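Local coordinates for hypothetical UPF0334 kinase-like protein AQ_1292 (Aquifex aeolicus, PDB 1YE8) that hydrolyses nucleoside triphosphates (ATP, GTP, CTP, TTP and UTP) to their diphosphates, without acting as a kinase, at residues K2-G7 with A135-R140; G25-G30 with D98-I103; K55-S60 with E81-P86; Q124-P129 with K147-L152. All blocks are in the same frame, centred on the assembly; numbering follows the deposited sequence.

Contact 1 (K2-G7 with A135-R140)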
loop_
_atom_site.group_PDB
_atom_site.type_symbol
_atom_site.label_atom_id
_atom_site.label_comp_id
_atom_site.label_asym_id
_atom_site.label_seq_id
_atom_site.Cartn_x
_atom_site.Cartn_y
_atom_site.Cartn_z
ATOM N N LYS A 2 2.529 -6.460 11.264
ATOM C CA LYS A 2 2.582 -5.362 10.275
ATOM C C LYS A 2 3.862 -5.548 9.481
ATOM O O LYS A 2 4.953 -5.522 10.064
ATOM C CB LYS A 2 2.625 -3.969 10.940
ATOM C CG LYS A 2 1.518 -3.612 11.946
ATOM C CD LYS A 2 0.178 -3.444 11.249
ATOM C CE LYS A 2 -0.958 -2.958 12.144
ATOM N NZ LYS A 2 -1.161 -3.803 13.347
ATOM N N ILE A 3 3.739 -5.775 8.177
ATOM C CA ILE A 3 4.901 -5.900 7.292
ATOM C C ILE A 3 5.001 -4.609 6.494
ATOM O O ILE A 3 4.061 -4.279 5.740
ATOM C CB ILE A 3 4.717 -7.085 6.285
ATOM C CG1 ILE A 3 4.347 -8.403 6.989
ATOM C CG2 ILE A 3 5.960 -7.228 5.409
ATOM C CD1 ILE A 3 5.448 -8.960 7.861
ATOM N N ILE A 4 6.110 -3.882 6.660
ATOM C CA ILE A 4 6.324 -2.619 5.956
ATOM C C ILE A 4 7.457 -2.833 4.973
ATOM O O ILE A 4 8.596 -3.111 5.366
ATOM C CB ILE A 4 6.673 -1.488 6.943
ATOM C CG1 ILE A 4 5.567 -1.331 7.986
ATOM C CG2 ILE A 4 6.889 -0.178 6.171
ATOM C CD1 ILE A 4 5.818 -0.303 9.029
ATOM N N ILE A 5 7.150 -2.683 3.687
ATOM C CA ILE A 5 8.121 -2.885 2.612
ATOM C C ILE A 5 8.518 -1.530 2.048
ATOM O O ILE A 5 7.675 -0.729 1.637
ATOM C CB ILE A 5 7.525 -3.772 1.497
ATOM C CG1 ILE A 5 7.114 -5.141 2.046
ATOM C CG2 ILE A 5 8.533 -3.916 0.333
ATOM C CD1 ILE A 5 6.109 -5.875 1.173
ATOM N N THR A 6 9.817 -1.266 2.040
ATOM C CA THR A 6 10.337 -0.022 1.502
ATOM C C THR A 6 11.453 -0.320 0.510
ATOM O O THR A 6 11.840 -1.477 0.346
ATOM C CB THR A 6 10.747 0.902 2.683
ATOM O OG1 THR A 6 10.996 2.233 2.214
ATOM C CG2 THR A 6 12.049 0.443 3.411
ATOM N N GLY A 7 11.924 0.702 -0.191
ATOM C CA GLY A 7 12.995 0.508 -1.147
ATOM C C GLY A 7 12.919 1.531 -2.254
ATOM O O GLY A 7 11.968 2.312 -2.324
ATOM N N ALA A 135 2.095 -3.296 3.881
ATOM C CA ALA A 135 2.034 -1.932 3.314
ATOM C C ALA A 135 3.396 -1.576 2.755
ATOM O O ALA A 135 4.423 -2.117 3.194
ATOM C CB ALA A 135 1.606 -0.912 4.349
ATOM N N THR A 136 3.414 -0.662 1.790
ATOM C CA THR A 136 4.671 -0.159 1.257
ATOM C C THR A 136 4.790 1.329 1.556
ATOM O O THR A 136 3.785 2.065 1.635
ATOM C CB THR A 136 4.750 -0.358 -0.260
ATOM O OG1 THR A 136 3.625 0.272 -0.884
ATOM C CG2 THR A 136 4.670 -1.844 -0.602
ATOM N N ILE A 137 6.034 1.772 1.701
ATOM C CA ILE A 137 6.364 3.189 1.836
ATOM C C ILE A 137 7.598 3.496 1.020
ATOM O O ILE A 137 8.444 2.620 0.809
ATOM C CB ILE A 137 6.607 3.617 3.323
ATOM C CG1 ILE A 137 7.699 2.761 3.988
ATOM C CG2 ILE A 137 5.293 3.633 4.102
ATOM C CD1 ILE A 137 8.080 3.263 5.361
ATOM N N PRO A 138 7.725 4.745 0.581
ATOM C CA PRO A 138 8.945 5.153 -0.116
ATOM C C PRO A 138 10.149 5.122 0.819
ATOM O O PRO A 138 10.008 5.075 2.049
ATOM C CB PRO A 138 8.624 6.572 -0.621
ATOM C CG PRO A 138 7.457 7.026 0.148
ATOM C CD PRO A 138 6.750 5.846 0.714
ATOM N N ILE A 139 11.335 5.098 0.224
ATOM C CA ILE A 139 12.574 5.013 1.011
ATOM C C ILE A 139 12.966 6.347 1.656
ATOM O O ILE A 139 13.723 6.380 2.621
ATOM C CB ILE A 139 13.724 4.423 0.146
ATOM C CG1 ILE A 139 14.894 3.920 1.007
ATOM C CG2 ILE A 139 14.196 5.419 -0.898
ATOM C CD1 ILE A 139 14.565 2.734 1.917
ATOM N N ARG A 140 12.429 7.442 1.132
ATOM C CA ARG A 140 12.645 8.754 1.728
ATOM C C ARG A 140 11.403 9.201 2.492
ATOM O O ARG A 140 10.275 8.795 2.181
ATOM C CB ARG A 140 13.019 9.785 0.658
ATOM C CG ARG A 140 14.390 9.546 0.003
ATOM C CD ARG A 140 14.758 10.533 -1.106
ATOM N NE ARG A 140 13.678 10.722 -2.082
ATOM C CZ ARG A 140 12.858 11.776 -2.126
ATOM N NH1 ARG A 140 12.975 12.769 -1.248
ATOM N NH2 ARG A 140 11.910 11.833 -3.050
HETATM O O HOH W 1 11.114 4.922 -2.667
#
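I4 and I5 pair in parallel register with A135 and T136 where strand 2-6 runs beside strand 132-136 in the buried middle of the parallel sheet. The ladder has three backbone bonds: A135 N to I3 O (2.9 Å), I5 N to A135 O (2.8 Å) and I137 N to I5 O (3.0 Å). The last is the least straight, at 158°, with its donor tilted out of the carbonyl plane as the strands near their C-terminal ends. On the sheet face of I4 and A135, I4 CG2 meets I137 CD1 at 3.7 Å, and I149 of helix 144-150 packs over both isoleucines. The face of I5 and T136 is covered by helix 13-24. This is the core of a P-loop NTPase of RecA-like topology: strand 2-6 leads into G7, the first residue of the inferred ATP-binding loop, and T136 OG1 bonds D106 of the predicted nucleotide site. Beyond the ladder, T6 puts OG1 anti to its backbone N (chi1 -168°), and the hydroxyl stands 2.9 Å from I137 O and 3.0 Å from P138 O, so its single proton can serve one of the two carbonyls at a time. T6 CG2 rests on I139 CD1, the two side chains crossing at about a right angle. A water continues the join, donating to G7 O (2.8 Å) and accepting from I139 N.

Contact 2 (G25-G30 with D98-I103)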
loop_
_atom_site.group_PDB
_atom_site.type_symbol
_atom_site.label_atom_id
_atom_site.label_comp_id
_atom_site.label_asym_id
_atom_site.label_seq_id
_atom_site.Cartn_x
_atom_site.Cartn_y
_atom_site.Cartn_z
ATOM N N GLY A 25 -4.429 -15.398 -1.214
ATOM C CA GLY A 25 -5.772 -15.711 -1.679
ATOM C C GLY A 25 -6.822 -14.827 -1.039
ATOM O O GLY A 25 -6.671 -13.607 -0.981
ATOM N N LYS A 26 -7.874 -15.444 -0.524
ATOM C CA LYS A 26 -9.018 -14.726 0.020
ATOM C C LYS A 26 -8.675 -14.030 1.337
ATOM O O LYS A 26 -9.470 -13.239 1.855
ATOM C CB LYS A 26 -10.207 -15.683 0.201
ATOM C CG LYS A 26 -10.807 -16.188 -1.113
ATOM C CD LYS A 26 -11.921 -17.183 -0.830
ATOM C CE LYS A 26 -12.745 -17.489 -2.075
ATOM N NZ LYS A 26 -12.680 -18.938 -2.431
ATOM N N ARG A 27 -7.487 -14.291 1.877
ATOM C CA ARG A 27 -7.061 -13.604 3.096
ATOM C C ARG A 27 -6.714 -12.138 2.837
ATOM O O ARG A 27 -6.779 -11.324 3.757
ATOM C CB ARG A 27 -5.836 -14.279 3.695
ATOM C CG ARG A 27 -6.109 -15.662 4.278
ATOM C CD ARG A 27 -4.825 -16.406 4.619
ATOM N NE ARG A 27 -4.154 -15.773 5.752
ATOM C CZ ARG A 27 -2.956 -16.119 6.197
ATOM N NH1 ARG A 27 -2.297 -17.111 5.609
ATOM N NH2 ARG A 27 -2.429 -15.494 7.239
ATOM N N ALA A 28 -6.322 -11.814 1.607
ATOM C CA ALA A 28 -5.802 -10.485 1.291
ATOM C C ALA A 28 -6.919 -9.560 0.840
ATOM O O ALA A 28 -7.663 -9.903 -0.084
ATOM C CB ALA A 28 -4.738 -10.588 0.216
ATOM N N ILE A 29 -7.044 -8.398 1.490
ATOM C CA ILE A 29 -8.057 -7.402 1.100
ATOM C C ILE A 29 -7.408 -6.020 1.089
ATOM O O ILE A 29 -6.806 -5.611 2.088
ATOM C CB ILE A 29 -9.286 -7.395 2.053
ATOM C CG1 ILE A 29 -9.847 -8.803 2.311
ATOM C CG2 ILE A 29 -10.354 -6.466 1.508
ATOM C CD1 ILE A 29 -10.773 -8.886 3.571
ATOM N N GLY A 30 -7.532 -5.291 -0.017
ATOM C CA GLY A 30 -6.952 -3.957 -0.095
ATOM C C GLY A 30 -6.663 -3.550 -1.523
ATOM O O GLY A 30 -7.448 -3.831 -2.431
ATOM N N ASP A 98 -11.474 -11.342 11.840
ATOM C CA ASP A 98 -10.825 -12.555 11.358
ATOM C C ASP A 98 -9.336 -12.275 11.229
ATOM O O ASP A 98 -8.894 -11.597 10.288
ATOM C CB ASP A 98 -11.438 -12.960 10.013
ATOM C CG ASP A 98 -10.809 -14.204 9.420
ATOM O OD1 ASP A 98 -9.870 -14.747 10.032
ATOM O OD2 ASP A 98 -11.207 -14.695 8.340
ATOM N N ARG A 99 -8.564 -12.790 12.175
ATOM C CA ARG A 99 -7.131 -12.551 12.210
ATOM C C ARG A 99 -6.358 -13.244 11.080
ATOM O O ARG A 99 -5.162 -13.003 10.912
ATOM C CB ARG A 99 -6.582 -12.935 13.581
ATOM C CG ARG A 99 -7.099 -12.040 14.713
ATOM C CD ARG A 99 -8.117 -12.713 15.642
ATOM N NE ARG A 99 -7.698 -14.063 16.024
ATOM C CZ ARG A 99 -8.361 -14.864 16.848
ATOM N NH1 ARG A 99 -9.496 -14.467 17.412
ATOM N NH2 ARG A 99 -7.880 -16.073 17.117
ATOM N N ARG A 100 -7.034 -14.075 10.288
ATOM C CA ARG A 100 -6.415 -14.636 9.090
ATOM C C ARG A 100 -6.317 -13.597 7.972
ATOM O O ARG A 100 -5.490 -13.728 7.072
ATOM C CB ARG A 100 -7.174 -15.876 8.592
ATOM C CG ARG A 100 -7.193 -17.045 9.567
ATOM C CD ARG A 100 -5.918 -17.869 9.571
ATOM N NE ARG A 100 -5.690 -18.538 8.296
ATOM C CZ ARG A 100 -4.539 -19.093 7.937
ATOM N NH1 ARG A 100 -3.498 -19.059 8.756
ATOM N NH2 ARG A 100 -4.434 -19.678 6.751
ATOM N N LYS A 101 -7.175 -12.583 8.022
ATOM C CA LYS A 101 -7.177 -11.565 6.977
ATOM C C LYS A 101 -5.979 -10.631 7.116
ATOM O O LYS A 101 -5.493 -10.331 8.227
ATOM C CB LYS A 101 -8.482 -10.745 6.989
ATOM C CG LYS A 101 -9.769 -11.530 6.744
ATOM C CD LYS A 101 -9.883 -12.147 5.362
ATOM C CE LYS A 101 -11.283 -12.746 5.190
ATOM N NZ LYS A 101 -11.365 -13.599 3.980
ATOM N N VAL A 102 -5.526 -10.174 5.958
ATOM C CA VAL A 102 -4.374 -9.279 5.851
ATOM C C VAL A 102 -4.777 -8.101 4.978
ATOM O O VAL A 102 -5.192 -8.290 3.824
ATOM C CB VAL A 102 -3.144 -9.999 5.247
ATOM C CG1 VAL A 102 -1.955 -9.043 5.169
ATOM C CG2 VAL A 102 -2.803 -11.252 6.073
ATOM N N ILE A 103 -4.668 -6.899 5.546
ATOM C CA ILE A 103 -4.964 -5.659 4.825
ATOM C C ILE A 103 -3.786 -5.323 3.925
ATOM O O ILE A 103 -2.641 -5.388 4.367
ATOM C CB ILE A 103 -5.227 -4.509 5.829
ATOM C CG1 ILE A 103 -6.365 -4.915 6.792
ATOM C CG2 ILE A 103 -5.547 -3.217 5.074
ATOM C CD1 ILE A 103 -6.585 -3.928 7.923
HETATM O O HOH W 2 -3.128 -14.221 9.629
#
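R27 bends at chi3 (69°) and R100 at both chi2 and chi3, and these bends help bring the two guanidinium groups face to face. They stack at the edge of the parallel sheet of this RecA-like P-loop domain, where strand 28-29 joins strand 102-105. The centres of the groups are 3.8 Å apart and the planes differ by 19°, each CZ lying over the other group's centre. Such close like charges would be expected to repel; carbonyls of the C-terminal residues E177 and R178, which accept from R27 NH1 and R100 NH1 respectively, probably offset this. R27 is held in rotation as well, since its NE points straight at R100 O (2.8 Å, 179°), an acceptor lying in the guanidinium plane, and a water links its NH2 to R99 O. An alanine in place of R27 would probably leave R100 O without this donor and the R100 guanidinium without its stacking partner, freer to turn. The Asx turn of D98, whose OD1 accepts from R100 N, shapes the approach to strand 102-105. Parallel pairing then follows, V102 N to R27 O (2.8 Å) and I29 N to V102 O (3.0 Å). K101 CD packs against I29 CD1, and K101 NZ donates to K26 O at 2.9 Å from well above the carbonyl plane.

Contact 3 (K55-S60 with E81-P86); sequences KKKIFS and EELAIP
The carboxylate of E82 is approached by K57 CE from above its plane and on the side of its oxygens, 3.7 Å from both OE1 and OE2, and the peptide joining K55 to K56 has L83 CD2 over one of its faces, 3.6 Å from K55 C and 3.6 Å from K56 N. Both meetings lie where helix 77-97 passes over strand 56-61 of the antiparallel sheet that accompanies the parallel core in this variant of the RecA fold. The short axes pass 8.8 Å apart at 122°, so the helix crosses the strand aslant. L83 does most of the packing: CD2 also touches K57 CB at 3.9 Å, and CD1 touches K57 CE at 3.8 Å. On the buried side of the helix, A84 reaches I49 and F31 of neighbouring strands, and F59 meets the ring of F80, so the exposed contact is the solvent-facing margin of a larger helix-on-sheet interface. F59 and S60 both pair opposite F47, forming a classic beta bulge. K57, which crosses E82 at about a right angle, sets out with CG anti to its backbone N (chi1 -170°) and bends at chi3 and chi4; CE does the touching, while NZ remains 4.3 Å from E82 OE2, beyond a salt bridge.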
loop_
_atom_site.group_PDB
_atom_site.type_symbol
_atom_site.label_atom_id
_atom_site.label_comp_id
_atom_site.label_asym_id
_atom_site.label_seq_id
_atom_site.Cartn_x
_atom_site.Cartn_y
_atom_site.Cartn_z
ATOM N N LYS A 55 -11.143 -3.975 -9.189
ATOM C CA LYS A 55 -11.556 -2.640 -9.595
ATOM C C LYS A 55 -10.309 -1.807 -9.864
ATOM O O LYS A 55 -9.327 -1.906 -9.123
ATOM C CB LYS A 55 -12.449 -1.973 -8.539
ATOM C CG LYS A 55 -13.692 -2.773 -8.145
ATOM C CD LYS A 55 -14.688 -2.947 -9.266
ATOM C CE LYS A 55 -15.865 -3.788 -8.766
ATOM N NZ LYS A 55 -16.837 -2.976 -7.997
ATOM N N LYS A 56 -10.338 -1.021 -10.934
ATOM C CA LYS A 56 -9.177 -0.254 -11.395
ATOM C C LYS A 56 -9.540 1.180 -11.765
ATOM O O LYS A 56 -10.614 1.432 -12.329
ATOM C CB LYS A 56 -8.524 -0.924 -12.611
ATOM C CG LYS A 56 -8.313 -2.415 -12.480
ATOM C CD LYS A 56 -7.801 -3.021 -13.764
ATOM C CE LYS A 56 -7.813 -4.519 -13.648
ATOM N NZ LYS A 56 -6.913 -5.004 -12.577
ATOM N N LYS A 57 -8.651 2.122 -11.460
ATOM C CA LYS A 57 -8.847 3.510 -11.872
ATOM C C LYS A 57 -7.534 4.264 -11.893
ATOM O O LYS A 57 -6.758 4.185 -10.926
ATOM C CB LYS A 57 -9.821 4.239 -10.944
ATOM C CG LYS A 57 -10.234 5.613 -11.484
ATOM C CD LYS A 57 -11.438 6.187 -10.754
ATOM C CE LYS A 57 -12.681 5.375 -10.981
ATOM N NZ LYS A 57 -13.129 5.429 -12.394
ATOM N N ILE A 58 -7.288 5.008 -12.973
ATOM C CA ILE A 58 -6.154 5.925 -13.012
ATOM C C ILE A 58 -6.466 7.106 -12.104
ATOM O O ILE A 58 -7.451 7.821 -12.308
ATOM C CB ILE A 58 -5.851 6.428 -14.447
ATOM C CG1 ILE A 58 -5.433 5.247 -15.332
ATOM C CG2 ILE A 58 -4.740 7.491 -14.411
ATOM C CD1 ILE A 58 -5.238 5.607 -16.822
ATOM N N PHE A 59 -5.633 7.312 -11.087
ATOM C CA PHE A 59 -5.824 8.439 -10.178
ATOM C C PHE A 59 -4.714 9.485 -10.228
ATOM O O PHE A 59 -4.830 10.532 -9.612
ATOM C CB PHE A 59 -6.014 7.947 -8.732
ATOM C CG PHE A 59 -4.747 7.400 -8.081
ATOM C CD1 PHE A 59 -4.395 6.063 -8.231
ATOM C CD2 PHE A 59 -3.946 8.218 -7.300
ATOM C CE1 PHE A 59 -3.236 5.541 -7.621
ATOM C CE2 PHE A 59 -2.773 7.712 -6.700
ATOM C CZ PHE A 59 -2.427 6.362 -6.863
ATOM N N SER A 60 -3.637 9.206 -10.954
ATOM C CA SER A 60 -2.556 10.164 -11.091
ATOM C C SER A 60 -2.034 10.048 -12.505
ATOM O O SER A 60 -1.810 8.943 -12.984
ATOM C CB SER A 60 -1.447 9.842 -10.095
ATOM O OG SER A 60 -0.333 10.694 -10.273
ATOM N N GLU A 81 -9.773 8.053 -3.928
ATOM C CA GLU A 81 -10.647 7.731 -2.800
ATOM C C GLU A 81 -11.801 6.838 -3.198
ATOM O O GLU A 81 -12.217 5.991 -2.416
ATOM C CB GLU A 81 -11.193 9.013 -2.162
ATOM C CG GLU A 81 -10.156 9.767 -1.352
ATOM C CD GLU A 81 -10.649 11.088 -0.769
ATOM O OE1 GLU A 81 -11.728 11.589 -1.162
ATOM O OE2 GLU A 81 -9.927 11.648 0.069
ATOM N N GLU A 82 -12.300 7.018 -4.421
ATOM C CA GLU A 82 -13.438 6.248 -4.912
ATOM C C GLU A 82 -13.208 4.751 -4.736
ATOM O O GLU A 82 -14.139 4.010 -4.407
ATOM C CB GLU A 82 -13.681 6.571 -6.389
ATOM C CG GLU A 82 -14.983 6.023 -6.943
ATOM C CD GLU A 82 -15.201 6.395 -8.395
ATOM O OE1 GLU A 82 -14.732 7.477 -8.811
ATOM O OE2 GLU A 82 -15.847 5.595 -9.115
ATOM N N LEU A 83 -11.971 4.303 -4.966
ATOM C CA LEU A 83 -11.623 2.892 -4.847
ATOM C C LEU A 83 -10.923 2.584 -3.528
ATOM O O LEU A 83 -11.208 1.564 -2.914
ATOM C CB LEU A 83 -10.747 2.440 -6.032
ATOM C CG LEU A 83 -11.506 2.005 -7.285
ATOM C CD1 LEU A 83 -12.324 3.146 -7.889
ATOM C CD2 LEU A 83 -10.525 1.429 -8.288
ATOM N N ALA A 84 -10.032 3.467 -3.081
ATOM C CA ALA A 84 -9.203 3.172 -1.903
ATOM C C ALA A 84 -10.010 3.107 -0.617
ATOM O O ALA A 84 -9.789 2.231 0.210
ATOM C CB ALA A 84 -8.079 4.186 -1.748
ATOM N N ILE A 85 -10.924 4.053 -0.422
ATOM C CA ILE A 85 -11.560 4.162 0.888
ATOM C C ILE A 85 -12.510 2.990 1.173
ATOM O O ILE A 85 -12.393 2.351 2.230
ATOM C CB ILE A 85 -12.201 5.558 1.105
ATOM C CG1 ILE A 85 -11.137 6.659 0.941
ATOM C CG2 ILE A 85 -12.862 5.624 2.497
ATOM C CD1 ILE A 85 -9.918 6.562 1.890
ATOM N N PRO A 86 -13.430 2.663 0.262
ATOM C CA PRO A 86 -14.335 1.558 0.581
ATOM C C PRO A 86 -13.600 0.226 0.733
ATOM O O PRO A 86 -13.967 -0.540 1.627
ATOM C CB PRO A 86 -15.352 1.555 -0.566
ATOM C CG PRO A 86 -14.806 2.438 -1.607
ATOM C CD PRO A 86 -13.810 3.355 -0.989
#

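Contact 4 (Q124-P129 with K147-L152)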
loop_
_atom_site.group_PDB
_atom_site.type_symbol
_atom_site.label_atom_id
_atom_site.label_comp_id
_atom_site.label_asym_id
_atom_site.label_seq_id
_atom_site.Cartn_x
_atom_site.Cartn_y
_atom_site.Cartn_z
ATOM N N GLN A 124 -5.412 4.914 11.641
ATOM C CA GLN A 124 -6.246 4.036 12.446
ATOM C C GLN A 124 -5.793 2.591 12.281
ATOM O O GLN A 124 -5.610 1.876 13.257
ATOM C CB GLN A 124 -7.718 4.199 12.064
ATOM C CG GLN A 124 -8.674 3.623 13.099
ATOM C CD GLN A 124 -10.131 3.938 12.830
ATOM O OE1 GLN A 124 -10.987 3.665 13.682
ATOM N NE2 GLN A 124 -10.428 4.500 11.660
ATOM N N ILE A 125 -5.591 2.158 11.036
ATOM C CA ILE A 125 -5.222 0.777 10.767
ATOM C C ILE A 125 -3.826 0.423 11.286
ATOM O O ILE A 125 -3.631 -0.594 11.965
ATOM C CB ILE A 125 -5.314 0.489 9.233
ATOM C CG1 ILE A 125 -6.785 0.473 8.764
ATOM C CG2 ILE A 125 -4.562 -0.786 8.876
ATOM C CD1 ILE A 125 -6.942 0.571 7.242
HETATM N N MSE A 126 -2.853 1.277 10.995
HETATM C CA MSE A 126 -1.466 0.960 11.299
HETATM C C MSE A 126 -1.169 0.903 12.796
HETATM O O MSE A 126 -0.294 0.156 13.219
HETATM C CB MSE A 126 -0.538 1.933 10.579
HETATM C CG MSE A 126 -0.703 1.867 9.026
HETATM SE SE MSE A 126 -0.469 0.091 8.209
HETATM C CE MSE A 126 1.177 0.012 8.801
ATOM N N HIS A 127 -1.940 1.648 13.586
ATOM C CA HIS A 127 -1.723 1.685 15.022
ATOM C C HIS A 127 -2.656 0.743 15.774
ATOM O O HIS A 127 -2.616 0.693 17.013
ATOM C CB HIS A 127 -1.815 3.126 15.527
ATOM C CG HIS A 127 -0.754 4.019 14.968
ATOM N ND1 HIS A 127 0.574 3.919 15.333
ATOM C CD2 HIS A 127 -0.817 5.012 14.050
ATOM C CE1 HIS A 127 1.275 4.823 14.676
ATOM N NE2 HIS A 127 0.458 5.500 13.890
ATOM N N ASP A 128 -3.480 -0.007 15.045
ATOM C CA ASP A 128 -4.372 -0.978 15.662
ATOM C C ASP A 128 -3.616 -2.299 15.775
ATOM O O ASP A 128 -3.327 -2.936 14.759
ATOM C CB ASP A 128 -5.643 -1.149 14.827
ATOM C CG ASP A 128 -6.690 -2.007 15.512
ATOM O OD1 ASP A 128 -6.324 -2.900 16.319
ATOM O OD2 ASP A 128 -7.903 -1.872 15.282
ATOM N N PRO A 129 -3.303 -2.727 16.998
ATOM C CA PRO A 129 -2.545 -3.971 17.196
ATOM C C PRO A 129 -3.282 -5.218 16.708
ATOM O O PRO A 129 -2.617 -6.236 16.482
ATOM C CB PRO A 129 -2.404 -4.053 18.724
ATOM C CG PRO A 129 -3.528 -3.238 19.256
ATOM C CD PRO A 129 -3.670 -2.092 18.276
ATOM N N LYS A 147 7.224 8.845 7.626
ATOM C CA LYS A 147 8.177 8.735 8.740
ATOM C C LYS A 147 7.569 7.970 9.913
ATOM O O LYS A 147 8.203 7.092 10.503
ATOM C CB LYS A 147 8.626 10.116 9.200
ATOM C CG LYS A 147 9.905 10.113 10.046
ATOM C CD LYS A 147 10.237 11.513 10.567
ATOM C CE LYS A 147 11.282 12.205 9.711
ATOM N NZ LYS A 147 11.714 13.522 10.276
ATOM N N GLU A 148 6.314 8.297 10.219
ATOM C CA GLU A 148 5.566 7.664 11.291
ATOM C C GLU A 148 5.475 6.148 11.092
ATOM O O GLU A 148 5.648 5.368 12.031
ATOM C CB GLU A 148 4.172 8.297 11.339
ATOM C CG GLU A 148 3.251 7.758 12.412
ATOM C CD GLU A 148 1.909 8.463 12.435
ATOM O OE1 GLU A 148 1.879 9.702 12.277
ATOM O OE2 GLU A 148 0.886 7.773 12.639
ATOM N N ILE A 149 5.174 5.730 9.862
ATOM C CA ILE A 149 5.057 4.316 9.539
ATOM C C ILE A 149 6.431 3.623 9.521
ATOM O O ILE A 149 6.569 2.492 9.994
ATOM C CB ILE A 149 4.258 4.100 8.199
ATOM C CG1 ILE A 149 2.810 4.626 8.329
ATOM C CG2 ILE A 149 4.315 2.642 7.767
ATOM C CD1 ILE A 149 2.104 4.347 9.656
ATOM N N ARG A 150 7.455 4.314 9.020
ATOM C CA ARG A 150 8.796 3.741 9.015
ATOM C C ARG A 150 9.243 3.368 10.432
ATOM O O ARG A 150 9.892 2.341 10.624
ATOM C CB ARG A 150 9.789 4.705 8.373
ATOM C CG ARG A 150 11.141 4.057 8.077
ATOM C CD ARG A 150 12.210 5.020 7.567
ATOM N NE ARG A 150 11.683 5.890 6.518
ATOM C CZ ARG A 150 11.368 5.495 5.284
ATOM N NH1 ARG A 150 11.602 4.251 4.869
ATOM N NH2 ARG A 150 10.848 6.381 4.452
ATOM N N ARG A 151 8.859 4.186 11.409
ATOM C CA ARG A 151 9.239 3.930 12.797
ATOM C C ARG A 151 8.162 3.220 13.634
ATOM O O ARG A 151 8.266 3.158 14.853
ATOM C CB ARG A 151 9.774 5.207 13.463
ATOM C CG ARG A 151 8.759 6.266 13.818
ATOM C CD ARG A 151 9.396 7.589 14.263
ATOM N NE ARG A 151 10.738 7.791 13.698
ATOM C CZ ARG A 151 11.473 8.891 13.859
ATOM N NH1 ARG A 151 11.008 9.914 14.569
ATOM N NH2 ARG A 151 12.681 8.969 13.313
ATOM N N LEU A 152 7.150 2.641 12.988
ATOM C CA LEU A 152 6.071 1.959 13.704
ATOM C C LEU A 152 6.605 0.865 14.633
ATOM O O LEU A 152 7.195 -0.095 14.159
ATOM C CB LEU A 152 5.099 1.350 12.688
ATOM C CG LEU A 152 3.789 0.757 13.202
ATOM C CD1 LEU A 152 2.910 1.836 13.826
ATOM C CD2 LEU A 152 3.072 0.057 12.077
#
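M126 and I149 bring the last turns of helices 116-126 and 144-150 to 7.5 Å between their CA atoms, and L152, just past the second helix, faces H127. Selenomethionine M126 fills the buried side: its CB lies 3.7 Å from I149 CD1, the side chains crossing at about a right angle, and after bends at chi2 and chi3 its CE meets L152 CD2 at 3.8 Å. Both helices cover the same face of the parallel sheet in this P-loop NTPase fold, with I149 and L152 resting on I4 and M126 on V133. Nearer the surface, L152 CD1 sits obliquely against the H127 ring, 3.5 Å from ND1. At the edge of the ring, near its plane, NE2 donates to E148 OE2 at 2.6 Å with an angle of 161°. This oxygen is met on its anti side, and the ring and carboxylate planes are turned 37° apart. E148 OE1 forms a salt bridge with R123 of helix 116-126, so the carboxylate holds this arginine as well as H127. An alanine in place of E148 would probably leave H127 NE2 and R123 without their acceptor and the imidazole freer to turn. The carboxylate so close to the ring is likely to favour the protonated imidazole, though R123 nearby may temper this.

From the N terminus, strand 2-6 opens contact 1 and residues 25-30 open contact 2. Contact 3 lies inside that second loop: 55-60 meets 81-86 early in helix 77-97, tying the antiparallel sheet to the helix. The chain then reaches 98-103, where contact 2 closes at the parallel sheet's edge, itself nested within contact 1. Residues 124-129 open contact 4 before 135-140 closes contact 1, and 147-152 closes contact 4 last, so these two cross. They also touch, through K2 NZ with D128 O and R150 NH2 with P138 O, joining strand 2-6 to the loop after helix 116-126, and helix 144-150 to the loop after strand 132-136. I103 of contact 2 packs on I125 of contact 4.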